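Local coordinates for peruvianin-I (Thevetia peruviana, PDB 6ORM), which is a germin-like protein of latex with proteolytic activity, classed as a cysteine peptidase, at residues Trp52-Thr57 with Gly83-Arg88; Arg76-Pro81 with Thr142-Phe147. One frame throughout, in Å; residues are numbered along the deposited sequence.

Contact 1: Trp52-Thr57 with Gly83-Arg88. With NAG (2-acetamido-2-deoxy-beta-D-glucopyranose), chain D.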
loop_
_atom_site.group_PDB
_atom_site.type_symbol
_atom_site.label_atom_id
_atom_site.label_comp_id
_atom_site.label_asym_id
_atom_site.label_seq_id
_atom_site.Cartn_x
_atom_site.Cartn_y
_atom_site.Cartn_z
ATOM N N TRP A 52 -2.570 30.259 -21.718
ATOM C CA TRP A 52 -3.978 30.194 -21.347
ATOM C C TRP A 52 -4.265 30.908 -20.030
ATOM O O TRP A 52 -5.384 30.819 -19.518
ATOM C CB TRP A 52 -4.441 28.730 -21.282
ATOM C CG TRP A 52 -4.204 27.994 -22.578
ATOM C CD1 TRP A 52 -4.840 28.199 -23.771
ATOM C CD2 TRP A 52 -3.264 26.934 -22.806
ATOM N NE1 TRP A 52 -4.349 27.342 -24.726
ATOM C CE2 TRP A 52 -3.383 26.552 -24.159
ATOM C CE3 TRP A 52 -2.335 26.271 -21.997
ATOM C CZ2 TRP A 52 -2.607 25.539 -24.719
ATOM C CZ3 TRP A 52 -1.564 25.267 -22.556
ATOM C CH2 TRP A 52 -1.705 24.910 -23.903
ATOM N N GLY A 53 -3.281 31.622 -19.482
ATOM C CA GLY A 53 -3.481 32.428 -18.292
ATOM C C GLY A 53 -3.306 31.722 -16.969
ATOM O O GLY A 53 -3.806 32.217 -15.954
ATOM N N LEU A 54 -2.597 30.600 -16.935
ATOM C CA LEU A 54 -2.378 29.844 -15.711
ATOM C C LEU A 54 -0.921 29.938 -15.280
ATOM O O LEU A 54 -0.012 29.795 -16.107
ATOM C CB LEU A 54 -2.763 28.375 -15.901
ATOM C CG LEU A 54 -2.273 27.406 -14.820
ATOM C CD1 LEU A 54 -2.992 27.650 -13.504
ATOM C CD2 LEU A 54 -2.433 25.958 -15.265
ATOM N N ASN A 55 -0.701 30.178 -13.990
ATOM C CA ASN A 55 0.602 29.965 -13.378
ATOM C C ASN A 55 0.480 28.897 -12.304
ATOM O O ASN A 55 -0.390 28.986 -11.432
ATOM C CB ASN A 55 1.190 31.225 -12.742
ATOM C CG ASN A 55 2.460 30.912 -11.986
ATOM O OD1 ASN A 55 2.440 30.636 -10.785
ATOM N ND2 ASN A 55 3.572 30.915 -12.699
ATOM N N VAL A 56 1.361 27.903 -12.359
ATOM C CA VAL A 56 1.485 26.903 -11.309
ATOM C C VAL A 56 2.827 27.096 -10.617
ATOM O O VAL A 56 3.875 27.127 -11.275
ATOM C CB VAL A 56 1.362 25.473 -11.861
ATOM C CG1 VAL A 56 1.325 24.483 -10.713
ATOM C CG2 VAL A 56 0.121 25.334 -12.731
ATOM N N THR A 57 2.793 27.231 -9.296
ATOM C CA THR A 57 3.992 27.200 -8.467
ATOM C C THR A 57 3.990 25.855 -7.748
ATOM O O THR A 57 3.131 25.601 -6.898
ATOM C CB THR A 57 4.025 28.372 -7.488
ATOM O OG1 THR A 57 3.912 29.600 -8.217
ATOM C CG2 THR A 57 5.333 28.377 -6.704
ATOM N N GLY A 83 -8.588 33.252 -17.653
ATOM C CA GLY A 83 -7.679 32.134 -17.717
ATOM C C GLY A 83 -8.348 30.816 -17.376
ATOM O O GLY A 83 -9.379 30.753 -16.705
ATOM N N SER A 84 -7.736 29.740 -17.861
ATOM C CA SER A 84 -8.227 28.401 -17.588
ATOM C C SER A 84 -7.052 27.438 -17.639
ATOM O O SER A 84 -5.997 27.739 -18.202
ATOM C CB SER A 84 -9.326 27.980 -18.573
ATOM O OG SER A 84 -8.786 27.271 -19.670
ATOM N N THR A 85 -7.254 26.265 -17.049
ATOM C CA THR A 85 -6.217 25.250 -16.960
ATOM C C THR A 85 -6.163 24.348 -18.181
ATOM O O THR A 85 -5.207 23.577 -18.312
ATOM C CB THR A 85 -6.443 24.370 -15.728
ATOM O OG1 THR A 85 -7.703 23.701 -15.859
ATOM C CG2 THR A 85 -6.452 25.211 -14.462
ATOM N N GLN A 86 -7.172 24.417 -19.056
ATOM C CA GLN A 86 -7.414 23.412 -20.086
ATOM C C GLN A 86 -7.760 22.112 -19.364
ATOM O O GLN A 86 -7.921 22.102 -18.138
ATOM C CB GLN A 86 -6.215 23.233 -21.026
ATOM C CG GLN A 86 -5.510 24.535 -21.423
ATOM C CD GLN A 86 -6.403 25.512 -22.165
ATOM O OE1 GLN A 86 -6.556 25.432 -23.381
ATOM N NE2 GLN A 86 -6.989 26.454 -21.432
ATOM N N PHE A 87 -7.947 21.026 -20.102
ATOM C CA PHE A 87 -8.249 19.744 -19.480
ATOM C C PHE A 87 -6.958 19.071 -19.028
ATOM O O PHE A 87 -6.037 18.876 -19.826
ATOM C CB PHE A 87 -9.027 18.857 -20.449
ATOM C CG PHE A 87 -10.335 19.456 -20.882
ATOM C CD1 PHE A 87 -11.376 19.599 -19.978
ATOM C CD2 PHE A 87 -10.520 19.888 -22.183
ATOM C CE1 PHE A 87 -12.584 20.150 -20.369
ATOM C CE2 PHE A 87 -11.725 20.437 -22.582
ATOM C CZ PHE A 87 -12.758 20.572 -21.671
ATOM N N ARG A 88 -6.896 18.709 -17.746
ATOM C CA ARG A 88 -5.671 18.189 -17.159
ATOM C C ARG A 88 -5.975 16.978 -16.288
ATOM O O ARG A 88 -7.112 16.761 -15.860
ATOM C CB ARG A 88 -4.947 19.268 -16.335
ATOM C CG ARG A 88 -4.298 20.352 -17.189
ATOM C CD ARG A 88 -3.482 21.334 -16.361
ATOM N NE ARG A 88 -3.169 22.537 -17.128
ATOM C CZ ARG A 88 -1.937 22.929 -17.437
ATOM N NH1 ARG A 88 -0.893 22.220 -17.028
ATOM N NH2 ARG A 88 -1.748 24.032 -18.148
HETATM C C1 NAG D . 4.831 30.565 -12.100
HETATM C C2 NAG D . 5.933 30.387 -13.126
HETATM C C3 NAG D . 7.120 29.680 -12.486
HETATM C C4 NAG D . 7.535 30.368 -11.188
HETATM C C5 NAG D . 6.332 30.666 -10.293
HETATM C C6 NAG D . 6.677 31.523 -9.095
HETATM C C7 NAG D . 5.377 30.178 -15.508
HETATM C C8 NAG D . 4.863 29.270 -16.586
HETATM N N2 NAG D . 5.458 29.646 -14.284
HETATM O O3 NAG D . 8.204 29.666 -13.408
HETATM O O4 NAG D . 8.382 29.494 -10.455
HETATM O O5 NAG D . 5.307 31.352 -11.026
HETATM O O6 NAG D . 7.092 32.829 -9.475
HETATM O O7 NAG D . 5.703 31.338 -15.736
#
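Trp52 and Gln86 both hold CG anti to their own carbonyl carbons (chi1 -56° and -40°), and the bend at chi2 brings Gln86 CG and CD over the indole, where the carboxamide lies stacked. The stack forms where the chain leading into strand 54-57 of the cupin fold meets segment 83-88, which runs into strand 87-89. Ring and amide planes are 9° apart, with Gln86 CD 3.3 Å from Trp52 CG, while Gln86 CG makes a CH-pi contact 3.9 Å from the centroid of the six-membered ring. An alanine in place of Trp52 would probably leave the Gln86 amide without its stacking surface and open a gap beside Ile160. The backbones join through Ser84 N, which donates to Trp52 O at 3.1 Å. Gly53 suits this close approach: at its positive phi a side chain would jam against the preceding carbonyl and clash with Gly83 CA. Further along, Leu54 and Arg88 meet tip to tip, the CD2 methyl lying over one face of the guanidinium, 3.5 Å from NH2. That group is held by Arg88 NE, which lies on a lone pair of Thr85 O at 2.6 Å. Asn55 of the Asn-Val-Thr sequon is bonded covalently through ND2 to C1 of NAG (chain D). Thr85 ties its segment together through OG1, which donates to Gln86 O at 2.8 Å and accepts from Thr137 N.

Contact 2: Arg76-Pro81 with Thr142-Phe147. With NAG (2-acetamido-2-deoxy-beta-D-glucopyranose), chain E.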
loop_
_atom_site.group_PDB
_atom_site.type_symbol
_atom_site.label_atom_id
_atom_site.label_comp_id
_atom_site.label_asym_id
_atom_site.label_seq_id
_atom_site.Cartn_x
_atom_site.Cartn_y
_atom_site.Cartn_z
ATOM N N ARG A 76 0.262 25.812 -5.892
ATOM C CA ARG A 76 -0.516 27.039 -5.990
ATOM C C ARG A 76 -0.794 27.339 -7.453
ATOM O O ARG A 76 0.127 27.356 -8.275
ATOM C CB ARG A 76 0.212 28.221 -5.347
ATOM C CG ARG A 76 -0.600 29.513 -5.392
ATOM C CD ARG A 76 0.221 30.729 -4.982
ATOM N NE ARG A 76 1.326 30.988 -5.899
ATOM C CZ ARG A 76 2.405 31.702 -5.591
ATOM N NH1 ARG A 76 2.515 32.262 -4.394
ATOM N NH2 ARG A 76 3.362 31.881 -6.492
ATOM N N CYS A 77 -2.060 27.588 -7.772
ATOM C CA CYS A 77 -2.477 27.917 -9.125
ATOM C C CYS A 77 -3.096 29.305 -9.122
ATOM O O CYS A 77 -4.005 29.581 -8.332
ATOM C CB CYS A 77 -3.469 26.885 -9.666
ATOM S SG CYS A 77 -2.861 25.171 -9.733
ATOM N N VAL A 78 -2.608 30.171 -10.004
ATOM C CA VAL A 78 -3.154 31.510 -10.188
ATOM C C VAL A 78 -3.629 31.631 -11.628
ATOM O O VAL A 78 -2.889 31.301 -12.562
ATOM C CB VAL A 78 -2.117 32.596 -9.849
ATOM C CG1 VAL A 78 -2.686 33.987 -10.105
ATOM C CG2 VAL A 78 -1.660 32.453 -8.402
ATOM N N LEU A 79 -4.860 32.100 -11.802
ATOM C CA LEU A 79 -5.470 32.266 -13.113
ATOM C C LEU A 79 -5.705 33.748 -13.360
ATOM O O LEU A 79 -6.380 34.412 -12.566
ATOM C CB LEU A 79 -6.787 31.495 -13.208
ATOM C CG LEU A 79 -6.713 29.969 -13.280
ATOM C CD1 LEU A 79 -8.102 29.364 -13.133
ATOM C CD2 LEU A 79 -6.067 29.523 -14.585
ATOM N N LEU A 80 -5.142 34.261 -14.452
ATOM C CA LEU A 80 -5.473 35.598 -14.905
ATOM C C LEU A 80 -6.957 35.666 -15.258
ATOM O O LEU A 80 -7.612 34.631 -15.411
ATOM C CB LEU A 80 -4.619 35.968 -16.115
ATOM C CG LEU A 80 -3.112 36.054 -15.873
ATOM C CD1 LEU A 80 -2.371 36.210 -17.189
ATOM C CD2 LEU A 80 -2.790 37.206 -14.932
ATOM N N PRO A 81 -7.518 36.871 -15.366
ATOM C CA PRO A 81 -8.880 36.996 -15.898
ATOM C C PRO A 81 -9.000 36.283 -17.238
ATOM O O PRO A 81 -8.114 36.370 -18.091
ATOM C CB PRO A 81 -9.066 38.509 -16.036
ATOM C CG PRO A 81 -8.174 39.082 -14.986
ATOM C CD PRO A 81 -6.980 38.168 -14.913
ATOM N N THR A 142 -13.770 38.275 -11.027
ATOM C CA THR A 142 -13.008 39.464 -11.372
ATOM C C THR A 142 -11.583 39.329 -10.847
ATOM O O THR A 142 -11.341 38.728 -9.796
ATOM C CB THR A 142 -13.655 40.727 -10.799
ATOM O OG1 THR A 142 -13.949 40.526 -9.411
ATOM C CG2 THR A 142 -14.938 41.066 -11.548
ATOM N N GLY A 143 -10.638 39.889 -11.600
ATOM C CA GLY A 143 -9.233 39.793 -11.250
ATOM C C GLY A 143 -8.695 38.369 -11.322
ATOM O O GLY A 143 -9.229 37.495 -12.011
ATOM N N ASN A 144 -7.615 38.143 -10.574
ATOM C CA ASN A 144 -6.981 36.837 -10.526
ATOM C C ASN A 144 -7.754 35.890 -9.621
ATOM O O ASN A 144 -8.324 36.293 -8.604
ATOM C CB ASN A 144 -5.550 36.936 -9.998
ATOM C CG ASN A 144 -4.613 37.662 -10.937
ATOM O OD1 ASN A 144 -4.904 37.866 -12.116
ATOM N ND2 ASN A 144 -3.466 38.062 -10.398
ATOM N N ALA A 145 -7.745 34.615 -9.988
ATOM C CA ALA A 145 -8.237 33.542 -9.138
ATOM C C ALA A 145 -7.044 32.757 -8.611
ATOM O O ALA A 145 -6.128 32.431 -9.374
ATOM C CB ALA A 145 -9.190 32.627 -9.905
ATOM N N THR A 146 -7.047 32.467 -7.315
ATOM C CA THR A 146 -6.001 31.669 -6.689
ATOM C C THR A 146 -6.628 30.472 -5.991
ATOM O O THR A 146 -7.625 30.619 -5.276
ATOM C CB THR A 146 -5.193 32.497 -5.684
ATOM O OG1 THR A 146 -4.609 33.625 -6.349
ATOM C CG2 THR A 146 -4.084 31.656 -5.059
ATOM N N PHE A 147 -6.056 29.291 -6.213
ATOM C CA PHE A 147 -6.445 28.110 -5.463
ATOM C C PHE A 147 -5.226 27.233 -5.227
ATOM O O PHE A 147 -4.248 27.282 -5.976
ATOM C CB PHE A 147 -7.563 27.317 -6.161
ATOM C CG PHE A 147 -7.222 26.844 -7.548
ATOM C CD1 PHE A 147 -7.390 27.677 -8.640
ATOM C CD2 PHE A 147 -6.774 25.549 -7.762
ATOM C CE1 PHE A 147 -7.095 27.238 -9.916
ATOM C CE2 PHE A 147 -6.479 25.103 -9.036
ATOM C CZ PHE A 147 -6.645 25.949 -10.116
HETATM C C1 NAG E . -2.407 38.765 -11.072
HETATM C C2 NAG E . -2.453 40.259 -10.769
HETATM C C3 NAG E . -1.259 40.968 -11.412
HETATM C C4 NAG E . 0.044 40.308 -10.972
HETATM C C5 NAG E . -0.009 38.805 -11.254
HETATM C C6 NAG E . 1.174 38.056 -10.685
HETATM C C7 NAG E . -4.573 41.402 -10.334
HETATM C C8 NAG E . -5.828 41.968 -10.928
HETATM N N2 NAG E . -3.711 40.851 -11.195
HETATM O O3 NAG E . -1.245 42.350 -11.060
HETATM O O4 NAG E . 1.136 40.893 -11.677
HETATM O O5 NAG E . -1.168 38.228 -10.635
HETATM O O6 NAG E . 1.117 38.018 -9.266
HETATM O O7 NAG E . -4.349 41.443 -9.129
#
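Strands 73-79 and 145-151 are antiparallel neighbours in the five-stranded sheet of the cupin fold, and here Cys77-Leu79 pairs with Ala145-Phe147. The strand axes approach to 4.7 Å at 167°. Cys77 and Phe147 form one hydrogen-bonded pair, in which Cys77 N reaches Phe147 O at 2.8 Å; Leu79 and Ala145 form the next, with Ala145 N 2.9 Å from Leu79 O. In each pair the reciprocal bond is also made.

On the face bearing these four side chains, Phe147 has CG between its backbone N and carbonyl carbon (chi1 59°), a rotamer that swings the ring across toward Cys77. Cys77 CB sits over the ring face, 3.6 Å from the Phe147 centroid. The sulfur stands obliquely to the same ring, with Cys77 SG 4.3 Å from the Phe147 centroid. Leu79 instead touches the ring edge, its CD1 lying near the ring plane 4.0 Å from Phe147 CE1. Val97 and Ile104 also pack on Phe147.

The face bearing Val78 and Thr146 is mixed in character. These two side chains run alongside each other, Val78 CG2 lying 3.8 Å from Thr146 OG1; Pro46 and Phe49 pack on Val78. Thr146 also completes the Asn-Ala-Thr sequon, where Asn144 ND2 is covalently joined to C1 of NAG (chain E). Asn144 lies beside Leu80, whose CD2 is 3.6 Å from Asn144 OD1, so an apolar methyl backs the glycosylated amide. The backbone bonds thus fix the register, to which Cys77 and Phe147 add CH-pi and sulfur-aromatic contact, and the Thr146 hydroxyl is satisfied by its hydrogen bond to Glu101 OE1, while Asn144, just ahead of the paired strand, bears the glycan.

How the contacts relate
The centres of contacts 1 and 2 are 9 Å apart, and their segments alternate along the chain. Strand 54-57 of contact 1 lies next to strand 73-79 of contact 2, so the sheet runs from one into the other: Asn55 N is 2.8 Å from Val78 O, and Thr57 N is 2.9 Å from Arg76 O, both probable hydrogen bonds. Arg76 NH2 adds a hydrogen bond to Thr57 OG1. Leu54 CB and Leu79 CD2, 3.7 Å apart, continue the apolar packing between the contacts. Each contact carries one N-linked glycan; the attachment atoms, Asn55 ND2 and Asn144 ND2, are 10.3 Å apart.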